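Sortase family protein (Clostridium perfringens, PDB 4D70) is a class D sortase, a cysteine transpeptidase that probably cleaves sorting signals and joins the proteins to an amine at the cell surface. Local coordinates at residues 126-131 with 137-142; 62-65 with 70-73; 167-172 with 176-181; 31-36 with 85-90. One frame throughout, in Å; residues are numbered along the deposited sequence.

Interaction 1 of 4, residues 126-131 with 137-142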
loop_
_atom_site.group_PDB
_atom_site.type_symbol
_atom_site.label_atom_id
_atom_site.label_comp_id
_atom_site.label_asym_id
_atom_site.label_seq_id
_atom_site.Cartn_x
_atom_site.Cartn_y
_atom_site.Cartn_z
ATOM N N GLY A 126 13.138 10.432 -3.445
ATOM C CA GLY A 126 12.685 11.803 -3.156
ATOM C C GLY A 126 11.241 12.094 -3.517
ATOM O O GLY A 126 10.662 13.046 -3.001
ATOM N N ASP A 127 10.600 11.240 -4.304
ATOM C CA ASP A 127 9.183 11.417 -4.587
ATOM C C ASP A 127 8.389 11.023 -3.388
ATOM O O ASP A 127 8.817 10.180 -2.530
ATOM C CB ASP A 127 8.734 10.579 -5.765
ATOM C CG ASP A 127 9.270 11.113 -7.095
ATOM O OD1 ASP A 127 9.640 12.294 -7.107
ATOM O OD2 ASP A 127 9.393 10.325 -8.064
ATOM N N GLU A 128 7.248 11.636 -3.276
ATOM C CA GLU A 128 6.386 11.440 -2.115
ATOM C C GLU A 128 5.214 10.469 -2.376
ATOM O O GLU A 128 4.639 10.458 -3.473
ATOM C CB GLU A 128 5.790 12.799 -1.699
ATOM C CG GLU A 128 5.637 13.015 -0.212
ATOM C CD GLU A 128 5.396 14.499 0.138
ATOM O OE1 GLU A 128 6.322 15.324 0.098
ATOM O OE2 GLU A 128 4.261 14.861 0.403
ATOM N N ILE A 129 4.863 9.712 -1.323
ATOM C CA ILE A 129 3.730 8.836 -1.283
ATOM C C ILE A 129 2.907 9.242 -0.062
ATOM O O ILE A 129 3.360 9.160 1.079
ATOM C CB ILE A 129 4.099 7.336 -1.149
ATOM C CG1 ILE A 129 4.942 6.848 -2.380
ATOM C CG2 ILE A 129 2.873 6.466 -1.028
ATOM C CD1 ILE A 129 5.714 5.591 -2.043
ATOM N N LYS A 130 1.691 9.642 -0.317
ATOM C CA LYS A 130 0.771 10.063 0.738
ATOM C C LYS A 130 -0.237 8.967 1.083
ATOM O O LYS A 130 -0.918 8.452 0.235
ATOM C CB LYS A 130 0.044 11.350 0.307
ATOM C CG LYS A 130 -0.953 11.905 1.345
ATOM C CD LYS A 130 -1.924 12.894 0.705
ATOM C CE LYS A 130 -1.278 14.191 0.316
ATOM N NZ LYS A 130 -2.284 14.949 -0.481
ATOM N N ILE A 131 -0.317 8.639 2.358
ATOM C CA ILE A 131 -1.155 7.571 2.861
ATOM C C ILE A 131 -2.079 8.179 3.906
ATOM O O ILE A 131 -1.624 8.740 4.903
ATOM C CB ILE A 131 -0.382 6.429 3.493
ATOM C CG1 ILE A 131 0.666 5.885 2.504
ATOM C CG2 ILE A 131 -1.349 5.315 3.934
ATOM C CD1 ILE A 131 0.121 5.155 1.279
ATOM N N ILE A 137 -2.948 11.794 8.032
ATOM C CA ILE A 137 -2.281 11.851 6.725
ATOM C C ILE A 137 -0.814 11.600 7.004
ATOM O O ILE A 137 -0.200 12.321 7.801
ATOM C CB ILE A 137 -2.310 13.253 6.062
ATOM C CG1 ILE A 137 -3.699 13.885 6.065
ATOM C CG2 ILE A 137 -1.667 13.219 4.673
ATOM C CD1 ILE A 137 -4.772 12.937 5.656
ATOM N N PHE A 138 -0.267 10.560 6.375
ATOM C CA PHE A 138 1.158 10.215 6.511
ATOM C C PHE A 138 1.890 10.456 5.197
ATOM O O PHE A 138 1.438 10.001 4.144
ATOM C CB PHE A 138 1.296 8.754 6.930
ATOM C CG PHE A 138 0.731 8.479 8.292
ATOM C CD1 PHE A 138 1.358 9.021 9.426
ATOM C CD2 PHE A 138 -0.426 7.703 8.453
ATOM C CE1 PHE A 138 0.824 8.810 10.682
ATOM C CE2 PHE A 138 -0.913 7.438 9.719
ATOM C CZ PHE A 138 -0.289 7.997 10.835
ATOM N N GLN A 139 3.001 11.180 5.258
ATOM C CA GLN A 139 3.781 11.447 4.074
ATOM C C GLN A 139 5.043 10.629 4.108
ATOM O O GLN A 139 5.816 10.764 5.028
ATOM C CB GLN A 139 4.190 12.908 4.042
ATOM C CG GLN A 139 2.996 13.834 3.951
ATOM C CD GLN A 139 2.369 13.759 2.589
ATOM O OE1 GLN A 139 2.876 13.092 1.695
ATOM N NE2 GLN A 139 1.274 14.464 2.411
ATOM N N TYR A 140 5.223 9.760 3.132
ATOM C CA TYR A 140 6.464 8.967 3.016
ATOM C C TYR A 140 7.281 9.426 1.816
ATOM O O TYR A 140 6.736 9.859 0.752
ATOM C CB TYR A 140 6.135 7.473 2.868
ATOM C CG TYR A 140 5.540 6.781 4.046
ATOM C CD1 TYR A 140 4.188 6.734 4.216
ATOM C CD2 TYR A 140 6.321 6.037 4.917
ATOM C CE1 TYR A 140 3.612 6.017 5.254
ATOM C CE2 TYR A 140 5.774 5.324 5.955
ATOM C CZ TYR A 140 4.409 5.301 6.114
ATOM O OH TYR A 140 3.846 4.643 7.154
ATOM N N GLU A 141 8.582 9.401 1.988
ATOM C CA GLU A 141 9.505 9.804 0.964
ATOM C C GLU A 141 10.362 8.600 0.524
ATOM O O GLU A 141 11.079 8.024 1.320
ATOM C CB GLU A 141 10.467 10.881 1.466
ATOM C CG GLU A 141 11.324 11.426 0.340
ATOM C CD GLU A 141 12.337 12.524 0.846
ATOM O OE1 GLU A 141 12.383 12.743 2.047
ATOM O OE2 GLU A 141 13.082 13.170 0.069
ATOM N N ILE A 142 10.341 8.319 -0.769
ATOM C CA ILE A 142 11.093 7.229 -1.346
ATOM C C ILE A 142 12.555 7.387 -1.181
ATOM O O ILE A 142 13.179 8.482 -1.473
ATOM C CB ILE A 142 10.748 7.061 -2.863
ATOM C CG1 ILE A 142 9.257 6.796 -3.039
ATOM C CG2 ILE A 142 11.605 5.988 -3.534
ATOM C CD1 ILE A 142 8.886 6.708 -4.546
#
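Ile-129 and Tyr-140 form a hydrogen-bonded pair within an antiparallel beta hairpin of the sortase beta barrel, whose strands 128-131 and 137-142 run at 155° to each other. Ile-129 N donates to Tyr-140 O at 2.8 Å and Tyr-140 N donates back to Ile-129 O; Ile-131 and Phe-138 repeat the exchange. Gly-126 N to Ile-142 O (2.8 Å) and Ile-142 N to Asp-127 O (3.0 Å) extend the ladder back before the start of strand 128-131. In the intervening non-hydrogen-bonded positions, Glu-128 CA approaches Tyr-140 O to 3.3 Å in a CA-H...O contact.

The side chains of Ile-129, Ile-131, Phe-138 and Tyr-140 share one face. Ile-129 is extended beyond CG1 (chi2 159°), which brings its CD1 across Ile-142 CG1 at 3.9 Å, at about a right angle. Ile-131 CG1 lies 4.0 Å from Tyr-140 CD1. On the other face, Lys-130 CG rests on Ile-137 CG2 at 3.6 Å.

In the second shell, Met-165 packs on Ile-129, Ile-131 and Tyr-140, while Ile-64 touches Ile-129 and Ile-131. Tyr-140 OH is tied to Gly-98 N. At the hairpin's open end, Asp-127 OD2 accepts from Gln-124 N and makes a salt bridge with Lys-68 NZ.

Interaction 2 of 4, residues 62-65 with 70-73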
loop_
_atom_site.group_PDB
_atom_site.type_symbol
_atom_site.label_atom_id
_atom_site.label_comp_id
_atom_site.label_asym_id
_atom_site.label_seq_id
_atom_site.Cartn_x
_atom_site.Cartn_y
_atom_site.Cartn_z
ATOM N N ALA A 62 -6.808 2.513 3.855
ATOM C CA ALA A 62 -6.167 3.797 3.634
ATOM C C ALA A 62 -6.393 4.195 2.190
ATOM O O ALA A 62 -6.634 3.357 1.314
ATOM C CB ALA A 62 -4.643 3.701 3.903
ATOM N N LEU A 63 -6.223 5.466 1.956
ATOM C CA LEU A 63 -6.077 5.976 0.651
ATOM C C LEU A 63 -4.584 6.125 0.353
ATOM O O LEU A 63 -3.761 6.363 1.236
ATOM C CB LEU A 63 -6.680 7.390 0.572
ATOM C CG LEU A 63 -8.197 7.545 0.885
ATOM C CD1 LEU A 63 -8.559 9.021 0.728
ATOM C CD2 LEU A 63 -9.089 6.684 -0.011
ATOM N N ILE A 64 -4.265 5.974 -0.888
ATOM C CA ILE A 64 -2.930 6.230 -1.395
ATOM C C ILE A 64 -2.998 7.238 -2.527
ATOM O O ILE A 64 -3.765 7.099 -3.490
ATOM C CB ILE A 64 -2.241 4.922 -1.840
ATOM C CG1 ILE A 64 -0.809 5.202 -2.359
ATOM C CG2 ILE A 64 -3.048 4.186 -2.936
ATOM C CD1 ILE A 64 0.079 3.962 -2.381
ATOM N N ASP A 65 -2.165 8.264 -2.433
ATOM C CA ASP A 65 -1.979 9.247 -3.498
ATOM C C ASP A 65 -0.514 9.399 -3.813
ATOM O O ASP A 65 0.293 9.618 -2.919
ATOM C CB ASP A 65 -2.524 10.603 -3.030
ATOM C CG ASP A 65 -4.011 10.565 -2.806
ATOM O OD1 ASP A 65 -4.730 10.656 -3.826
ATOM O OD2 ASP A 65 -4.448 10.326 -1.656
ATOM N N GLY A 70 0.017 9.940 -10.907
ATOM C CA GLY A 70 -1.421 9.972 -10.992
ATOM C C GLY A 70 -2.116 8.856 -10.277
ATOM O O GLY A 70 -3.214 8.515 -10.643
ATOM N N VAL A 71 -1.504 8.273 -9.241
ATOM C CA VAL A 71 -2.173 7.245 -8.485
ATOM C C VAL A 71 -3.003 7.892 -7.375
ATOM O O VAL A 71 -2.502 8.686 -6.595
ATOM C CB VAL A 71 -1.173 6.268 -7.886
ATOM C CG1 VAL A 71 -1.838 5.407 -6.843
ATOM C CG2 VAL A 71 -0.566 5.417 -8.970
ATOM N N HIS A 72 -4.292 7.566 -7.338
ATOM C CA HIS A 72 -5.231 8.130 -6.378
ATOM C C HIS A 72 -6.238 7.057 -6.149
ATOM O O HIS A 72 -7.236 6.981 -6.863
ATOM C CB HIS A 72 -5.929 9.391 -6.928
ATOM C CG HIS A 72 -4.966 10.468 -7.302
ATOM N ND1 HIS A 72 -4.292 11.210 -6.358
ATOM C CD2 HIS A 72 -4.491 10.864 -8.510
ATOM C CE1 HIS A 72 -3.466 12.033 -6.963
ATOM N NE2 HIS A 72 -3.553 11.829 -8.265
ATOM N N THR A 73 -6.013 6.206 -5.158
ATOM C CA THR A 73 -6.941 5.112 -4.949
ATOM C C THR A 73 -6.918 4.669 -3.503
ATOM O O THR A 73 -6.656 5.465 -2.619
ATOM C CB THR A 73 -6.719 3.973 -5.970
ATOM O OG1 THR A 73 -7.769 3.003 -5.850
ATOM C CG2 THR A 73 -5.384 3.249 -5.751
#
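Asp-65 (chi1 -65°) and His-72 (chi1 -58°) share a first torsion that sets CG opposite the residue's own carbonyl carbon, and from facing positions on one side of the sheet this brings carboxylate and imidazole together. His-72 ND1 donates a nearly straight hydrogen bond to Asp-65 OD1 at 2.6 Å. The oxygen lies in the ring plane and accepts the N-H through its anti lone pair, with the two flat groups turned 45° apart.

The pair belongs to the antiparallel hairpin of strands 60-66 and 71-77, part of the sortase barrel. Next to it, Ile-64 and Thr-73 are a hydrogen-bonded pair: Thr-73 N reaches Ile-64 O at 2.9 Å, while Ile-64 N reaches Thr-73 O at 3.0 Å from well above the carbonyl plane. Asp-65 CA adds a CA-H...O contact to Val-71 O at 3.2 Å. Gly-70 and Val-71 together face Ile-66 in a G1 beta bulge, where the positive phi of Gly-70 suits a glycine.

On the opposite face from the histidine, Ile-64 CG2 and Thr-73 CG2 lie alongside each other at 3.8 Å. Thr-73 OG1 is bonded to Glu-30 OE2 of helix 29-39.

With His-72 ND1 as donor to the Asp-65 carboxylate, the short, nearly straight bond would be expected to favour a protonated imidazole.

Interaction 3 of 4, residues 167-172 with 176-181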
loop_
_atom_site.group_PDB
_atom_site.type_symbol
_atom_site.label_atom_id
_atom_site.label_comp_id
_atom_site.label_asym_id
_atom_site.label_seq_id
_atom_site.Cartn_x
_atom_site.Cartn_y
_atom_site.Cartn_z
ATOM N N ILE A 167 6.435 -0.898 -1.404
ATOM C CA ILE A 167 5.523 -1.292 -2.495
ATOM C C ILE A 167 6.190 -2.380 -3.298
ATOM O O ILE A 167 7.320 -2.238 -3.691
ATOM C CB ILE A 167 5.212 -0.113 -3.435
ATOM C CG1 ILE A 167 4.664 1.072 -2.630
ATOM C CG2 ILE A 167 4.235 -0.574 -4.522
ATOM C CD1 ILE A 167 4.105 2.212 -3.440
ATOM N N VAL A 168 5.518 -3.489 -3.465
ATOM C CA VAL A 168 6.014 -4.616 -4.239
ATOM C C VAL A 168 5.192 -4.814 -5.519
ATOM O O VAL A 168 3.974 -5.020 -5.447
ATOM C CB VAL A 168 5.868 -5.936 -3.418
ATOM C CG1 VAL A 168 6.482 -7.139 -4.164
ATOM C CG2 VAL A 168 6.534 -5.757 -2.074
ATOM N N THR A 169 5.860 -4.760 -6.659
ATOM C CA THR A 169 5.261 -5.062 -7.969
ATOM C C THR A 169 6.203 -5.995 -8.688
ATOM O O THR A 169 7.210 -6.413 -8.127
ATOM C CB THR A 169 5.040 -3.784 -8.815
ATOM O OG1 THR A 169 6.272 -3.025 -8.946
ATOM C CG2 THR A 169 4.016 -2.898 -8.211
ATOM N N CYS A 170 5.893 -6.349 -9.942
ATOM C CA CYS A 170 6.748 -7.201 -10.758
ATOM C C CYS A 170 7.531 -6.413 -11.802
ATOM O O CYS A 170 7.119 -5.360 -12.246
ATOM C CB CYS A 170 5.879 -8.258 -11.533
ATOM S SG CYS A 170 4.981 -9.307 -10.401
ATOM N N THR A 171 8.604 -7.011 -12.264
ATOM C CA THR A 171 9.343 -6.492 -13.379
ATOM C C THR A 171 10.045 -7.637 -14.106
ATOM O O THR A 171 9.995 -8.798 -13.682
ATOM C CB THR A 171 10.322 -5.382 -12.933
ATOM O OG1 THR A 171 10.852 -4.734 -14.090
ATOM C CG2 THR A 171 11.476 -5.944 -12.076
ATOM N N ASN A 172 10.610 -7.300 -15.238
ATOM C CA ASN A 172 11.327 -8.245 -16.065
ATOM C C ASN A 172 10.394 -9.414 -16.475
ATOM O O ASN A 172 10.649 -10.584 -16.163
ATOM C CB ASN A 172 12.550 -8.752 -15.343
ATOM C CG ASN A 172 13.451 -9.600 -16.237
ATOM O OD1 ASN A 172 13.408 -9.490 -17.458
ATOM N ND2 ASN A 172 14.261 -10.460 -15.627
ATOM N N ASP A 176 10.862 -10.993 -11.869
ATOM C CA ASP A 176 11.522 -10.374 -10.701
ATOM C C ASP A 176 10.515 -9.459 -10.029
ATOM O O ASP A 176 9.404 -9.261 -10.485
ATOM C CB ASP A 176 12.700 -9.541 -11.172
ATOM C CG ASP A 176 13.767 -10.361 -11.854
ATOM O OD1 ASP A 176 14.057 -11.492 -11.433
ATOM O OD2 ASP A 176 14.350 -9.843 -12.794
ATOM N N ARG A 177 10.909 -8.974 -8.876
ATOM C CA ARG A 177 10.093 -8.065 -8.082
ATOM C C ARG A 177 10.713 -6.709 -8.042
ATOM O O ARG A 177 11.916 -6.581 -7.825
ATOM C CB ARG A 177 9.885 -8.595 -6.658
ATOM C CG ARG A 177 9.136 -9.944 -6.633
ATOM C CD ARG A 177 7.778 -9.852 -7.294
ATOM N NE ARG A 177 7.090 -11.157 -7.435
ATOM C CZ ARG A 177 6.987 -11.868 -8.562
ATOM N NH1 ARG A 177 7.561 -11.485 -9.709
ATOM N NH2 ARG A 177 6.308 -12.997 -8.546
ATOM N N TYR A 178 9.899 -5.696 -8.240
ATOM C CA TYR A 178 10.365 -4.316 -8.239
ATOM C C TYR A 178 9.880 -3.760 -6.900
ATOM O O TYR A 178 8.678 -3.842 -6.557
ATOM C CB TYR A 178 9.726 -3.572 -9.401
ATOM C CG TYR A 178 10.278 -2.180 -9.646
ATOM C CD1 TYR A 178 11.353 -1.991 -10.491
ATOM C CD2 TYR A 178 9.677 -1.064 -9.104
ATOM C CE1 TYR A 178 11.843 -0.723 -10.752
ATOM C CE2 TYR A 178 10.189 0.235 -9.344
ATOM C CZ TYR A 178 11.224 0.391 -10.174
ATOM O OH TYR A 178 11.708 1.648 -10.419
ATOM N N ILE A 179 10.811 -3.240 -6.137
ATOM C CA ILE A 179 10.604 -2.785 -4.763
ATOM C C ILE A 179 10.842 -1.287 -4.637
ATOM O O ILE A 179 11.891 -0.790 -4.941
ATOM C CB ILE A 179 11.576 -3.512 -3.824
ATOM C CG1 ILE A 179 11.569 -5.058 -4.076
ATOM C CG2 ILE A 179 11.269 -3.184 -2.375
ATOM C CD1 ILE A 179 10.214 -5.709 -3.941
ATOM N N VAL A 180 9.880 -0.587 -4.059
ATOM C CA VAL A 180 9.996 0.811 -3.713
ATOM C C VAL A 180 9.840 0.903 -2.201
ATOM O O VAL A 180 8.815 0.467 -1.673
ATOM C CB VAL A 180 8.894 1.603 -4.419
ATOM C CG1 VAL A 180 8.957 3.066 -4.034
ATOM C CG2 VAL A 180 9.049 1.524 -5.940
ATOM N N LYS A 181 10.823 1.499 -1.545
ATOM C CA LYS A 181 10.780 1.762 -0.117
ATOM C C LYS A 181 10.830 3.249 0.143
ATOM O O LYS A 181 11.469 4.022 -0.624
ATOM C CB LYS A 181 11.942 1.056 0.602
ATOM C CG LYS A 181 11.722 -0.508 0.589
ATOM C CD LYS A 181 12.743 -1.229 1.474
ATOM C CE LYS A 181 12.419 -2.715 1.704
ATOM N NZ LYS A 181 11.383 -2.902 2.765
HETATM O O HOH W 1 7.173 -1.570 -6.719
#
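Ile-167 with Val-180, Thr-169 with Tyr-178 and Thr-171 with Asp-176 are hydrogen-bonded pairs of a twisted antiparallel hairpin, its strands 139° apart, each pair closed by two backbone bonds. Between the last two pairs, Cys-170 and Arg-177 sit opposite each other. Cys-170 SG lies over one face of the guanidinium, offset toward its rim, 3.4 Å from Arg-177 NH1. Arg-177 NH1 also donates to Asp-176 O at 3.0 Å, and Thr-171 N reaches that oxygen at 3.0 Å from the opposite face of the carbonyl plane; a further bond from NH1 to Gly-174 O fixes the group's rotation.

Thr-166 to Cys-170 reads Thr-Ile-Val-Thr-Cys, a variant of the sortase TLXTC signature with Ile-167 in the leucine place, so Cys-170 is probably the nucleophile and Arg-177 its active-site arginine.

The hydroxyl of Thr-169 stands between backbone N and carbonyl carbon (chi1 54°), where it meets a water at 2.8 Å from OG1; this water donates to Tyr-178 O at 2.7 Å. Thr-171 CG2 touches Tyr-178 CB at 4.0 Å. Asn-172 ND2 bonds Asp-176 OD2 at 2.9 Å from above the carboxylate plane. Val-168 CG1 and Ile-179 CD1 pack side by side at 4.0 Å.

Strand 101-109 pairs in parallel with strand 163-171 and brings His-108, probably the third active-site residue, against Cys-170 and Arg-177, while strand 137-148 borders strand 176-184 along its other edge.

Interaction 4 of 4, residues 31-36 with 85-90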
loop_
_atom_site.group_PDB
_atom_site.type_symbol
_atom_site.label_atom_id
_atom_site.label_comp_id
_atom_site.label_asym_id
_atom_site.label_seq_id
_atom_site.Cartn_x
_atom_site.Cartn_y
_atom_site.Cartn_z
ATOM N N LYS A 31 -13.476 0.934 -7.195
ATOM C CA LYS A 31 -14.237 2.146 -6.889
ATOM C C LYS A 31 -15.092 1.946 -5.640
ATOM O O LYS A 31 -15.200 2.816 -4.778
ATOM C CB LYS A 31 -15.136 2.524 -8.045
ATOM C CG LYS A 31 -16.051 3.707 -7.765
ATOM C CD LYS A 31 -15.281 5.006 -7.607
ATOM C CE LYS A 31 -16.220 6.213 -7.560
ATOM N NZ LYS A 31 -15.534 7.440 -7.081
ATOM N N LYS A 32 -15.720 0.788 -5.561
ATOM C CA LYS A 32 -16.578 0.512 -4.449
ATOM C C LYS A 32 -15.789 0.560 -3.139
ATOM O O LYS A 32 -16.167 1.239 -2.191
ATOM C CB LYS A 32 -17.219 -0.857 -4.616
ATOM C CG LYS A 32 -18.284 -1.107 -3.581
ATOM C CD LYS A 32 -18.998 -2.457 -3.712
ATOM C CE LYS A 32 -19.208 -3.134 -2.347
ATOM N NZ LYS A 32 -17.994 -3.901 -1.935
ATOM N N THR A 33 -14.702 -0.199 -3.085
ATOM C CA THR A 33 -13.874 -0.232 -1.890
ATOM C C THR A 33 -13.472 1.169 -1.556
ATOM O O THR A 33 -13.457 1.577 -0.414
ATOM C CB THR A 33 -12.625 -1.009 -2.186
ATOM O OG1 THR A 33 -12.989 -2.276 -2.727
ATOM C CG2 THR A 33 -11.784 -1.173 -0.950
ATOM N N LEU A 34 -13.136 1.904 -2.591
ATOM C CA LEU A 34 -12.686 3.282 -2.427
ATOM C C LEU A 34 -13.783 4.154 -1.879
ATOM O O LEU A 34 -13.582 4.898 -0.936
ATOM C CB LEU A 34 -12.170 3.814 -3.758
ATOM C CG LEU A 34 -11.971 5.295 -3.920
ATOM C CD1 LEU A 34 -10.955 5.766 -2.907
ATOM C CD2 LEU A 34 -11.453 5.601 -5.314
ATOM N N GLU A 35 -14.981 4.030 -2.417
ATOM C CA GLU A 35 -16.075 4.891 -1.926
ATOM C C GLU A 35 -16.520 4.508 -0.518
ATOM O O GLU A 35 -16.791 5.368 0.315
ATOM C CB GLU A 35 -17.232 4.902 -2.919
ATOM C CG GLU A 35 -16.878 5.592 -4.240
ATOM C CD GLU A 35 -16.220 6.977 -4.053
ATOM O OE1 GLU A 35 -16.767 7.833 -3.310
ATOM O OE2 GLU A 35 -15.135 7.234 -4.642
ATOM N N GLU A 36 -16.514 3.222 -0.214
ATOM C CA GLU A 36 -16.941 2.771 1.104
ATOM C C GLU A 36 -16.006 3.261 2.181
ATOM O O GLU A 36 -16.406 3.537 3.312
ATOM C CB GLU A 36 -17.057 1.231 1.132
ATOM C CG GLU A 36 -17.708 0.666 -0.135
ATOM C CD GLU A 36 -18.570 -0.555 0.080
ATOM O OE1 GLU A 36 -18.040 -1.651 0.383
ATOM O OE2 GLU A 36 -19.790 -0.431 -0.122
ATOM N N GLU A 85 -6.750 -9.242 -7.028
ATOM C CA GLU A 85 -7.420 -9.195 -8.300
ATOM C C GLU A 85 -8.067 -7.836 -8.485
ATOM O O GLU A 85 -8.035 -7.266 -9.573
ATOM C CB GLU A 85 -8.460 -10.289 -8.379
ATOM C CG GLU A 85 -8.957 -10.551 -9.790
ATOM C CD GLU A 85 -9.669 -11.891 -9.886
ATOM O OE1 GLU A 85 -10.464 -12.199 -8.961
ATOM O OE2 GLU A 85 -9.452 -12.628 -10.876
ATOM N N ASN A 86 -8.621 -7.288 -7.409
ATOM C CA ASN A 86 -9.334 -6.014 -7.501
ATOM C C ASN A 86 -8.680 -4.801 -6.911
ATOM O O ASN A 86 -9.039 -3.683 -7.260
ATOM C CB ASN A 86 -10.668 -6.202 -6.853
ATOM C CG ASN A 86 -11.575 -7.025 -7.722
ATOM O OD1 ASN A 86 -11.853 -6.637 -8.851
ATOM N ND2 ASN A 86 -11.967 -8.184 -7.246
ATOM N N ASN A 87 -7.750 -5.004 -5.992
ATOM C CA ASN A 87 -7.185 -3.869 -5.308
ATOM C C ASN A 87 -5.715 -4.028 -5.058
ATOM O O ASN A 87 -5.166 -5.115 -5.063
ATOM C CB ASN A 87 -7.855 -3.688 -3.960
ATOM C CG ASN A 87 -9.241 -3.099 -4.044
ATOM O OD1 ASN A 87 -10.225 -3.726 -3.624
ATOM N ND2 ASN A 87 -9.335 -1.900 -4.498
ATOM N N ILE A 88 -5.107 -2.902 -4.755
ATOM C CA ILE A 88 -3.810 -2.877 -4.095
ATOM C C ILE A 88 -4.047 -3.437 -2.696
ATOM O O ILE A 88 -5.023 -3.081 -2.058
ATOM C CB ILE A 88 -3.329 -1.429 -3.930
ATOM C CG1 ILE A 88 -3.034 -0.757 -5.264
ATOM C CG2 ILE A 88 -2.108 -1.370 -3.054
ATOM C CD1 ILE A 88 -2.768 0.723 -5.076
ATOM N N GLY A 89 -3.155 -4.253 -2.196
ATOM C CA GLY A 89 -3.404 -4.958 -0.936
ATOM C C GLY A 89 -2.321 -4.767 0.089
ATOM O O GLY A 89 -1.160 -4.501 -0.272
ATOM N N HIS A 90 -2.689 -4.848 1.362
ATOM C CA HIS A 90 -1.738 -4.664 2.468
ATOM C C HIS A 90 -1.300 -6.040 2.925
ATOM O O HIS A 90 -2.144 -6.891 3.262
ATOM C CB HIS A 90 -2.387 -3.852 3.587
ATOM C CG HIS A 90 -1.630 -3.856 4.863
ATOM N ND1 HIS A 90 -2.145 -4.328 6.063
ATOM C CD2 HIS A 90 -0.400 -3.408 5.145
ATOM C CE1 HIS A 90 -1.250 -4.170 7.019
ATOM N NE2 HIS A 90 -0.170 -3.639 6.475
#
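Between 31-36 and 85-90, Thr-33 and Asn-87 make the only contact, joining helix 29-39 to the link between helix 81-86 and strand 88-90, their CA atoms still 8.3 Å apart. Taken in order, the helical segment starts with Lys-31, which points away from 85-90; its carbonyl takes the helix bond of Glu-35 N, Lys-31 O to Glu-35 N being 2.7 Å. Lys-32 also lies off the contact.

Thr-33 follows, its side chain directed at Asn-87 and met from the opposite direction. OG1 stands beside its own backbone N (chi1 -53°) and bonds back to Val-29 O one helical turn earlier. Because that carbonyl can only accept, the hydroxyl proton is spent there, which leaves Thr-33 OG1 and Asn-87 OD1 as a 3.2 Å polar approach. Asn-87 OD1 also lies 3.9 Å from Thr-33 CB, and ND2 reaches the same CB at 4.1 Å.

Strand 71-77, helix 81-86 and strand 88-90 form a beta-alpha-beta crossover in the sortase fold, the two strands being adjacent and parallel, and Asn-87 lies in the connection between helix 81-86 and the second strand. Val-74 touches both Thr-33 and Asn-87 from the first strand, and Val-29 and Glu-30 also contact Asn-87. One residue further along, Leu-34 turns to Leu-63 of strand 60-66. Glu-35 OE2 pairs with Lys-31 NZ at a doubtfully short 2.5 Å.

All four contacts feed one curled sheet. Interactions 1 and 2 have centres 11 Å apart and lie on neighbouring strands, 60-66 and 128-132: Lys-130 O and Asp-65 N, 3.0 Å apart, make a probable hydrogen bond. Interaction 1 meets interaction 3, about 17 Å away between centres, where Ile-142 CD1 packs on Val-180 CG1 at 3.7 Å. Interaction 2 is nested in the loop closed by interaction 4, and the two meet where Thr-73 CG2 packs on Ile-88 CD1 at 3.7 Å. The probable active site lies at interaction 3; the centres of interactions 3 and 4 are about 20 Å apart, and their nearest atoms about 7 Å.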